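PDB 3GDI: period circadian protein homolog 2, which acts in the mammalian circadian clock as a regulator of transcription, probably using its tandem PAS domains to associate with partner proteins. Local coordinates for residues F27-I38 / S57-L65; V202-L211 / P231-Y241. One frame throughout, in Å; residues are numbered along the deposited sequence.

Contact 1: residues F27-I38 / S57-L65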
loop_
_atom_site.group_PDB
_atom_site.type_symbol
_atom_site.label_atom_id
_atom_site.label_comp_id
_atom_site.label_asym_id
_atom_site.label_seq_id
_atom_site.Cartn_x
_atom_site.Cartn_y
_atom_site.Cartn_z
ATOM N N PHE A 27 1.324 26.873 5.638
ATOM C CA PHE A 27 1.746 27.583 4.443
ATOM C C PHE A 27 1.140 26.910 3.228
ATOM O O PHE A 27 0.789 25.734 3.269
ATOM C CB PHE A 27 3.280 27.639 4.323
ATOM C CG PHE A 27 3.929 26.340 3.899
ATOM C CD1 PHE A 27 4.361 25.416 4.845
ATOM C CD2 PHE A 27 4.140 26.057 2.551
ATOM C CE1 PHE A 27 4.997 24.233 4.452
ATOM C CE2 PHE A 27 4.772 24.878 2.153
ATOM C CZ PHE A 27 5.200 23.966 3.103
ATOM N N ALA A 28 0.997 27.668 2.150
ATOM C CA ALA A 28 0.426 27.138 0.923
ATOM C C ALA A 28 1.462 27.194 -0.187
ATOM O O ALA A 28 2.377 28.018 -0.152
ATOM C CB ALA A 28 -0.805 27.942 0.529
ATOM N N VAL A 29 1.317 26.312 -1.169
ATOM C CA VAL A 29 2.241 26.263 -2.290
ATOM C C VAL A 29 1.580 25.628 -3.506
ATOM O O VAL A 29 0.886 24.619 -3.393
ATOM C CB VAL A 29 3.510 25.461 -1.925
ATOM C CG1 VAL A 29 3.131 24.043 -1.533
ATOM C CG2 VAL A 29 4.471 25.445 -3.099
ATOM N N ALA A 30 1.786 26.243 -4.666
ATOM C CA ALA A 30 1.232 25.744 -5.919
ATOM C C ALA A 30 2.417 25.223 -6.707
ATOM O O ALA A 30 3.399 25.934 -6.891
ATOM C CB ALA A 30 0.542 26.869 -6.677
ATOM N N VAL A 31 2.323 23.985 -7.175
ATOM C CA VAL A 31 3.420 23.366 -7.905
ATOM C C VAL A 31 3.027 22.878 -9.291
ATOM O O VAL A 31 2.100 22.084 -9.436
ATOM C CB VAL A 31 3.985 22.178 -7.096
ATOM C CG1 VAL A 31 5.049 21.444 -7.890
ATOM C CG2 VAL A 31 4.552 22.681 -5.793
ATOM N N SER A 32 3.744 23.350 -10.306
ATOM C CA SER A 32 3.478 22.953 -11.679
ATOM C C SER A 32 3.455 21.443 -11.770
ATOM O O SER A 32 4.429 20.787 -11.414
ATOM C CB SER A 32 4.563 23.487 -12.610
ATOM O OG SER A 32 4.469 22.879 -13.890
ATOM N N LEU A 33 2.349 20.894 -12.258
ATOM C CA LEU A 33 2.216 19.450 -12.384
ATOM C C LEU A 33 3.133 18.904 -13.482
ATOM O O LEU A 33 3.349 17.697 -13.583
ATOM C CB LEU A 33 0.760 19.084 -12.682
ATOM C CG LEU A 33 0.340 17.664 -12.295
ATOM C CD1 LEU A 33 0.484 17.474 -10.787
ATOM C CD2 LEU A 33 -1.097 17.428 -12.729
ATOM N N VAL A 34 3.679 19.806 -14.294
ATOM C CA VAL A 34 4.571 19.428 -15.385
ATOM C C VAL A 34 6.031 19.729 -15.035
ATOM O O VAL A 34 6.905 18.879 -15.204
ATOM C CB VAL A 34 4.201 20.190 -16.690
ATOM C CG1 VAL A 34 5.086 19.729 -17.837
ATOM C CG2 VAL A 34 2.730 19.967 -17.030
ATOM N N SER A 35 6.278 20.940 -14.540
ATOM C CA SER A 35 7.623 21.390 -14.166
ATOM C C SER A 35 8.123 20.860 -12.826
ATOM O O SER A 35 9.233 20.343 -12.722
ATOM C CB SER A 35 7.669 22.921 -14.110
ATOM O OG SER A 35 7.461 23.508 -15.382
ATOM N N GLY A 36 7.292 21.000 -11.800
ATOM C CA GLY A 36 7.686 20.584 -10.472
ATOM C C GLY A 36 8.120 21.874 -9.813
ATOM O O GLY A 36 8.465 21.910 -8.635
ATOM N N LYS A 37 8.086 22.943 -10.609
ATOM C CA LYS A 37 8.463 24.286 -10.177
ATOM C C LYS A 37 7.423 24.873 -9.231
ATOM O O LYS A 37 6.230 24.613 -9.369
ATOM C CB LYS A 37 8.586 25.216 -11.390
ATOM C CG LYS A 37 9.646 24.839 -12.416
ATOM C CD LYS A 37 11.052 25.241 -11.987
ATOM C CE LYS A 37 12.047 24.985 -13.113
ATOM N NZ LYS A 37 13.461 25.264 -12.728
ATOM N N ILE A 38 7.878 25.675 -8.275
ATOM C CA ILE A 38 6.977 26.320 -7.330
ATOM C C ILE A 38 6.401 27.563 -8.001
ATOM O O ILE A 38 7.054 28.604 -8.043
ATOM C CB ILE A 38 7.721 26.751 -6.046
ATOM C CG1 ILE A 38 8.198 25.517 -5.280
ATOM C CG2 ILE A 38 6.812 27.588 -5.167
ATOM C CD1 ILE A 38 8.928 25.850 -4.002
ATOM N N SER A 57 13.532 31.274 -2.812
ATOM C CA SER A 57 13.644 29.900 -3.298
ATOM C C SER A 57 13.323 29.800 -4.795
ATOM O O SER A 57 14.200 29.993 -5.640
ATOM C CB SER A 57 12.709 28.991 -2.498
ATOM O OG SER A 57 11.364 29.424 -2.602
ATOM N N ASP A 58 12.067 29.491 -5.111
ATOM C CA ASP A 58 11.603 29.370 -6.496
ATOM C C ASP A 58 12.361 28.335 -7.334
ATOM O O ASP A 58 13.224 28.687 -8.146
ATOM C CB ASP A 58 11.667 30.734 -7.198
ATOM C CG ASP A 58 10.869 30.760 -8.494
ATOM O OD1 ASP A 58 11.185 29.966 -9.409
ATOM O OD2 ASP A 58 9.923 31.575 -8.595
ATOM N N ALA A 59 12.016 27.062 -7.131
ATOM C CA ALA A 59 12.619 25.929 -7.842
ATOM C C ALA A 59 11.631 24.768 -7.786
ATOM O O ALA A 59 10.424 24.977 -7.669
ATOM C CB ALA A 59 13.916 25.527 -7.171
ATOM N N LYS A 60 12.131 23.542 -7.879
ATOM C CA LYS A 60 11.236 22.396 -7.787
ATOM C C LYS A 60 10.955 22.169 -6.296
ATOM O O LYS A 60 11.878 22.101 -5.488
ATOM C CB LYS A 60 11.874 21.149 -8.408
ATOM C CG LYS A 60 12.194 21.288 -9.894
ATOM C CD LYS A 60 12.464 19.935 -10.553
ATOM C CE LYS A 60 13.536 19.136 -9.822
ATOM N NZ LYS A 60 13.696 17.765 -10.399
ATOM N N PHE A 61 9.683 22.076 -5.928
ATOM C CA PHE A 61 9.330 21.872 -4.526
ATOM C C PHE A 61 9.938 20.601 -3.945
ATOM O O PHE A 61 10.326 20.581 -2.781
ATOM C CB PHE A 61 7.816 21.816 -4.349
ATOM C CG PHE A 61 7.380 21.694 -2.913
ATOM C CD1 PHE A 61 7.607 22.730 -2.013
ATOM C CD2 PHE A 61 6.730 20.550 -2.460
ATOM C CE1 PHE A 61 7.188 22.629 -0.679
ATOM C CE2 PHE A 61 6.310 20.439 -1.141
ATOM C CZ PHE A 61 6.537 21.481 -0.244
ATOM N N VAL A 62 10.027 19.540 -4.737
ATOM C CA VAL A 62 10.582 18.300 -4.207
ATOM C C VAL A 62 12.005 18.447 -3.684
ATOM O O VAL A 62 12.419 17.699 -2.802
ATOM C CB VAL A 62 10.535 17.135 -5.245
ATOM C CG1 VAL A 62 9.106 16.682 -5.438
ATOM C CG2 VAL A 62 11.136 17.567 -6.568
ATOM N N GLU A 63 12.749 19.417 -4.200
ATOM C CA GLU A 63 14.127 19.601 -3.756
ATOM C C GLU A 63 14.259 19.993 -2.281
ATOM O O GLU A 63 15.339 19.864 -1.707
ATOM C CB GLU A 63 14.833 20.623 -4.648
ATOM C CG GLU A 63 14.503 20.422 -6.114
ATOM C CD GLU A 63 15.441 21.146 -7.052
ATOM O OE1 GLU A 63 16.496 20.564 -7.386
ATOM O OE2 GLU A 63 15.120 22.291 -7.453
ATOM N N PHE A 64 13.168 20.457 -1.670
ATOM C CA PHE A 64 13.176 20.842 -0.253
ATOM C C PHE A 64 12.573 19.771 0.659
ATOM O O PHE A 64 12.292 20.036 1.825
ATOM C CB PHE A 64 12.407 22.145 -0.035
ATOM C CG PHE A 64 12.842 23.255 -0.925
ATOM C CD1 PHE A 64 12.140 23.538 -2.091
ATOM C CD2 PHE A 64 13.995 23.980 -0.638
ATOM C CE1 PHE A 64 12.583 24.522 -2.963
ATOM C CE2 PHE A 64 14.447 24.964 -1.504
ATOM C CZ PHE A 64 13.740 25.235 -2.669
ATOM N N LEU A 65 12.371 18.573 0.118
ATOM C CA LEU A 65 11.803 17.447 0.857
ATOM C C LEU A 65 12.887 16.438 1.225
ATOM O O LEU A 65 13.940 16.380 0.588
ATOM C CB LEU A 65 10.764 16.721 -0.004
ATOM C CG LEU A 65 9.288 17.104 -0.076
ATOM C CD1 LEU A 65 9.071 18.515 0.412
ATOM C CD2 LEU A 65 8.814 16.917 -1.512
HETATM O O HOH W 1 8.563 19.583 -7.330
#
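The phenyl ring of Phe61 lies across the valines of strand 26-31, with Val29 CG1 over one of its faces and Val31 CG2 3.7 Å from Phe61 CB. Val31 and Phe61 cross at about a right angle. Phe61 carries CG anti to its backbone N (chi1 -176°), which swings the ring along the strand until Phe61 CE1 reaches the rim of the Phe27 ring, 4.3 Å from Phe27 CE2. Ile38 closes another side: its CD1 meets the edge of the Phe61 ring, 3.9 Å from Phe61 CD1, and also touches Phe64 CE1. Branched valines and an isoleucine suit this place because their methyls fill the space round a flat ring.

The backbone fixes the register. Ile38 N donates to Ala59 O at 2.7 Å and Phe61 N to Gly36 O at 3.0 Å, a single bridge centred on Lys37 and Lys60. At Gly36, with phi 99°, a CB would jam against Ser35 O and also come near Lys60 CD. Water 1 gives a further hydrogen to Gly36 O and accepts one from Val62 N, tying the carbonyl to the 3-10 turn.

Beyond the pair, Phe27 meets Phe123 of strand 121-131 edge-to-face. The chemistry is that of a loop sewn to the sheet edge by backbone bonds, an apolar cluster round Phe61 packed behind them; Lys37 points away, while the Lys60 methylenes lie over the Gly36 turn.

Contact 2: residues V202-L211 / P231-Y241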
loop_
_atom_site.group_PDB
_atom_site.type_symbol
_atom_site.label_atom_id
_atom_site.label_comp_id
_atom_site.label_asym_id
_atom_site.label_seq_id
_atom_site.Cartn_x
_atom_site.Cartn_y
_atom_site.Cartn_z
ATOM N N VAL A 202 9.484 -5.612 14.685
ATOM C CA VAL A 202 10.694 -4.825 14.857
ATOM C C VAL A 202 10.446 -3.627 15.776
ATOM O O VAL A 202 11.285 -3.298 16.619
ATOM C CB VAL A 202 11.256 -4.387 13.462
ATOM C CG1 VAL A 202 11.915 -3.027 13.521
ATOM C CG2 VAL A 202 12.275 -5.404 13.008
ATOM N N GLN A 203 9.284 -2.999 15.638
ATOM C CA GLN A 203 8.939 -1.845 16.464
ATOM C C GLN A 203 8.606 -2.204 17.905
ATOM O O GLN A 203 8.553 -1.334 18.763
ATOM C CB GLN A 203 7.745 -1.107 15.869
ATOM C CG GLN A 203 7.967 -0.604 14.469
ATOM C CD GLN A 203 9.176 0.294 14.363
ATOM O OE1 GLN A 203 9.451 1.091 15.253
ATOM N NE2 GLN A 203 9.894 0.184 13.259
ATOM N N LEU A 204 8.364 -3.474 18.185
ATOM C CA LEU A 204 8.021 -3.859 19.546
ATOM C C LEU A 204 9.257 -4.076 20.398
ATOM O O LEU A 204 10.315 -4.428 19.890
ATOM C CB LEU A 204 7.165 -5.134 19.541
ATOM C CG LEU A 204 5.637 -5.005 19.547
ATOM C CD1 LEU A 204 5.137 -4.100 18.443
ATOM C CD2 LEU A 204 5.054 -6.380 19.382
ATOM N N HIS A 205 9.126 -3.853 21.699
ATOM C CA HIS A 205 10.241 -4.062 22.594
ATOM C C HIS A 205 10.587 -5.541 22.491
ATOM O O HIS A 205 9.697 -6.382 22.402
ATOM C CB HIS A 205 9.845 -3.723 24.035
ATOM C CG HIS A 205 10.960 -3.901 25.022
ATOM N ND1 HIS A 205 11.528 -2.844 25.699
ATOM C CD2 HIS A 205 11.655 -5.005 25.391
ATOM C CE1 HIS A 205 12.531 -3.287 26.436
ATOM N NE2 HIS A 205 12.630 -4.594 26.266
ATOM N N PRO A 206 11.886 -5.878 22.495
ATOM C CA PRO A 206 12.302 -7.282 22.401
ATOM C C PRO A 206 11.659 -8.236 23.417
ATOM O O PRO A 206 11.586 -9.435 23.181
ATOM C CB PRO A 206 13.834 -7.209 22.526
ATOM C CG PRO A 206 14.106 -5.853 23.127
ATOM C CD PRO A 206 13.055 -4.984 22.487
ATOM N N SER A 207 11.182 -7.712 24.539
ATOM C CA SER A 207 10.548 -8.561 25.551
ATOM C C SER A 207 9.035 -8.701 25.362
ATOM O O SER A 207 8.386 -9.455 26.080
ATOM C CB SER A 207 10.829 -8.020 26.955
ATOM O OG SER A 207 12.222 -7.978 27.207
ATOM N N ASP A 208 8.478 -7.968 24.402
ATOM C CA ASP A 208 7.052 -8.028 24.130
ATOM C C ASP A 208 6.790 -8.649 22.763
ATOM O O ASP A 208 5.663 -8.643 22.274
ATOM C CB ASP A 208 6.450 -6.628 24.205
ATOM C CG ASP A 208 6.502 -6.048 25.611
ATOM O OD1 ASP A 208 6.186 -4.842 25.782
ATOM O OD2 ASP A 208 6.855 -6.803 26.547
ATOM N N ARG A 209 7.835 -9.187 22.143
ATOM C CA ARG A 209 7.694 -9.816 20.841
ATOM C C ARG A 209 7.064 -11.199 20.942
ATOM O O ARG A 209 6.131 -11.521 20.203
ATOM C CB ARG A 209 9.046 -9.899 20.151
ATOM C CG ARG A 209 9.477 -8.573 19.633
ATOM C CD ARG A 209 10.837 -8.605 19.013
ATOM N NE ARG A 209 11.197 -7.251 18.623
ATOM C CZ ARG A 209 12.427 -6.855 18.327
ATOM N NH1 ARG A 209 13.430 -7.719 18.374
ATOM N NH2 ARG A 209 12.652 -5.588 18.000
ATOM N N PRO A 210 7.579 -12.050 21.842
ATOM C CA PRO A 210 6.982 -13.383 21.966
ATOM C C PRO A 210 5.488 -13.273 22.293
ATOM O O PRO A 210 4.700 -14.158 21.967
ATOM C CB PRO A 210 7.786 -14.010 23.101
ATOM C CG PRO A 210 9.153 -13.409 22.899
ATOM C CD PRO A 210 8.833 -11.956 22.616
ATOM N N LEU A 211 5.102 -12.180 22.941
ATOM C CA LEU A 211 3.700 -11.974 23.289
ATOM C C LEU A 211 2.855 -11.937 22.026
ATOM O O LEU A 211 1.705 -12.366 22.033
ATOM C CB LEU A 211 3.507 -10.659 24.054
ATOM C CG LEU A 211 3.910 -10.557 25.530
ATOM C CD1 LEU A 211 5.372 -10.949 25.719
ATOM C CD2 LEU A 211 3.670 -9.122 26.009
ATOM N N PRO A 231 0.215 -4.521 29.007
ATOM C CA PRO A 231 0.752 -3.449 28.172
ATOM C C PRO A 231 1.708 -4.009 27.125
ATOM O O PRO A 231 2.243 -5.105 27.276
ATOM C CB PRO A 231 1.492 -2.597 29.176
ATOM C CG PRO A 231 2.187 -3.672 29.982
ATOM C CD PRO A 231 1.076 -4.726 30.185
ATOM N N ILE A 232 1.912 -3.245 26.066
ATOM C CA ILE A 232 2.829 -3.618 25.010
ATOM C C ILE A 232 3.661 -2.358 24.822
ATOM O O ILE A 232 3.126 -1.253 24.882
ATOM C CB ILE A 232 2.070 -3.954 23.686
ATOM C CG1 ILE A 232 1.605 -5.415 23.688
ATOM C CG2 ILE A 232 2.962 -3.708 22.482
ATOM C CD1 ILE A 232 2.727 -6.408 23.491
ATOM N N ARG A 233 4.963 -2.510 24.627
ATOM C CA ARG A 233 5.817 -1.354 24.415
ATOM C C ARG A 233 6.154 -1.243 22.939
ATOM O O ARG A 233 6.558 -2.213 22.314
ATOM C CB ARG A 233 7.069 -1.467 25.274
ATOM C CG ARG A 233 6.791 -1.086 26.719
ATOM C CD ARG A 233 7.960 -1.366 27.616
ATOM N NE ARG A 233 8.293 -2.786 27.607
ATOM C CZ ARG A 233 9.294 -3.326 28.295
ATOM N NH1 ARG A 233 10.068 -2.560 29.058
ATOM N NH2 ARG A 233 9.521 -4.636 28.219
ATOM N N PHE A 234 5.961 -0.050 22.390
ATOM C CA PHE A 234 6.191 0.231 20.976
ATOM C C PHE A 234 7.284 1.302 20.838
ATOM O O PHE A 234 7.215 2.349 21.495
ATOM C CB PHE A 234 4.887 0.748 20.376
ATOM C CG PHE A 234 4.848 0.727 18.880
ATOM C CD1 PHE A 234 4.175 -0.301 18.207
ATOM C CD2 PHE A 234 5.457 1.734 18.138
ATOM C CE1 PHE A 234 4.108 -0.323 16.811
ATOM C CE2 PHE A 234 5.398 1.720 16.744
ATOM C CZ PHE A 234 4.721 0.689 16.078
ATOM N N ARG A 235 8.279 1.055 19.989
ATOM C CA ARG A 235 9.363 2.010 19.804
ATOM C C ARG A 235 8.995 3.204 18.929
ATOM O O ARG A 235 8.361 3.056 17.883
ATOM C CB ARG A 235 10.587 1.315 19.216
ATOM C CG ARG A 235 11.792 2.236 19.049
ATOM C CD ARG A 235 13.093 1.441 18.977
ATOM N NE ARG A 235 13.006 0.356 18.007
ATOM C CZ ARG A 235 12.915 0.536 16.694
ATOM N NH1 ARG A 235 12.830 -0.509 15.882
ATOM N NH2 ARG A 235 12.924 1.766 16.193
ATOM N N THR A 236 9.400 4.394 19.355
ATOM C CA THR A 236 9.102 5.586 18.583
ATOM C C THR A 236 10.320 5.987 17.754
ATOM O O THR A 236 11.371 5.343 17.816
ATOM C CB THR A 236 8.691 6.768 19.487
ATOM O OG1 THR A 236 9.846 7.295 20.151
ATOM C CG2 THR A 236 7.683 6.310 20.533
ATOM N N ARG A 237 10.160 7.061 16.988
ATOM C CA ARG A 237 11.203 7.574 16.110
ATOM C C ARG A 237 12.483 7.933 16.859
ATOM O O ARG A 237 13.571 7.752 16.331
ATOM C CB ARG A 237 10.670 8.803 15.361
ATOM C CG ARG A 237 11.582 9.376 14.280
ATOM C CD ARG A 237 11.755 8.399 13.134
ATOM N NE ARG A 237 12.095 9.055 11.869
ATOM C CZ ARG A 237 13.150 9.848 11.680
ATOM N NH1 ARG A 237 13.991 10.104 12.675
ATOM N NH2 ARG A 237 13.368 10.381 10.482
ATOM N N ASN A 238 12.355 8.437 18.084
ATOM C CA ASN A 238 13.527 8.826 18.861
ATOM C C ASN A 238 14.152 7.686 19.666
ATOM O O ASN A 238 14.965 7.921 20.562
ATOM C CB ASN A 238 13.188 10.016 19.779
ATOM C CG ASN A 238 12.296 9.636 20.968
ATOM O OD1 ASN A 238 11.690 10.505 21.597
ATOM N ND2 ASN A 238 12.229 8.350 21.283
ATOM N N GLY A 239 13.773 6.450 19.348
ATOM C CA GLY A 239 14.347 5.303 20.038
ATOM C C GLY A 239 13.746 5.006 21.396
ATOM O O GLY A 239 14.085 4.011 22.038
ATOM N N GLU A 240 12.837 5.866 21.831
ATOM C CA GLU A 240 12.186 5.704 23.119
ATOM C C GLU A 240 10.898 4.919 22.933
ATOM O O GLU A 240 10.238 5.037 21.900
ATOM C CB GLU A 240 11.856 7.075 23.695
ATOM C CG GLU A 240 12.051 7.203 25.171
ATOM C CD GLU A 240 13.033 8.297 25.497
ATOM O OE1 GLU A 240 14.235 8.120 25.200
ATOM O OE2 GLU A 240 12.607 9.341 26.035
ATOM N N TYR A 241 10.539 4.137 23.947
ATOM C CA TYR A 241 9.329 3.325 23.928
ATOM C C TYR A 241 8.152 3.983 24.639
ATOM O O TYR A 241 8.335 4.661 25.640
ATOM C CB TYR A 241 9.590 1.995 24.619
ATOM C CG TYR A 241 10.433 1.042 23.829
ATOM C CD1 TYR A 241 9.880 0.289 22.793
ATOM C CD2 TYR A 241 11.794 0.904 24.097
ATOM C CE1 TYR A 241 10.664 -0.576 22.040
ATOM C CE2 TYR A 241 12.587 0.040 23.344
ATOM C CZ TYR A 241 12.015 -0.694 22.321
ATOM O OH TYR A 241 12.794 -1.554 21.584
HETATM O O HOH W 2 13.036 -2.638 19.234
#
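His205 lies flat under the guanidinium of Arg233, the two planes 1° apart and their centres 3.6 Å from each other. Both side chains point the same way, and the imidazole offers a flat surface against which the planar cation can stack. CB of the histidine rests over a face of the Tyr241 ring, 4.2 Å from the ring centroid; CG anti to the backbone N (chi1 -179°) lays the imidazole against the guanidinium, while its ND1 side leans obliquely over the tyrosine. With an alanine here, CB would stay on Tyr241, but the Arg233 guanidinium would probably lose the surface it lies on and be freer to turn.

Asp208 holds the same arginine from its edge. OD1 accepts from Arg233 N at 2.9 Å through its anti lone pair, and lies in the guanidinium plane for a long, weak hydrogen bond to Arg233 NE (3.5 Å) that forms part of a salt bridge. Aspartate suits the end of the type I turn, being short enough to meet backbone and side chain together.

On the other flank Gln203 CB is a bump set on the flat face of Phe234, 3.5 Å from Phe234 CZ, and Leu204 CD1 settles against Phe234 CD1. Ile232 CD1 fills the notch formed by Asp208 CB and Leu211 CD2. The backbones join at Leu204 and Phe234: Arg235 N donates to Gln203 O at 2.7 Å, and His205 N to Arg233 O at 3.1 Å.

Arg235 NH1 reaches Val202 O from above the carbonyl plane, at 3.3 Å, and Arg235 NH2 pairs with Glu286. Strand 227-235 thus takes the loop between helices 200-203 and 209-221 along its edge, with hydrocarbon beside Phe234 and Ile232, and stacked or paired charge beside Arg233 and Arg235.

Overall arrangement
The two contacts lie toward opposite edges of their sheets, in different PAS domains and on opposite sides of the chain's centre, their own centres 38 Å apart and their nearest atoms about 11 Å. Each joins a five-stranded antiparallel sheet to non-sheet chain through a single backbone bridge, yet on different strands: contact 1 involves strand 26-31 and the turn leading to outermost strand 38-41, contact 2 the outermost strand 227-235. Both are partly buried. In contact 1 the buried part is apolar, with charged lysines at its margin; contact 2 is larger and mixes buried hydrocarbon with partly exposed arginines and histidine around a buried aspartate, giving it a more polar character.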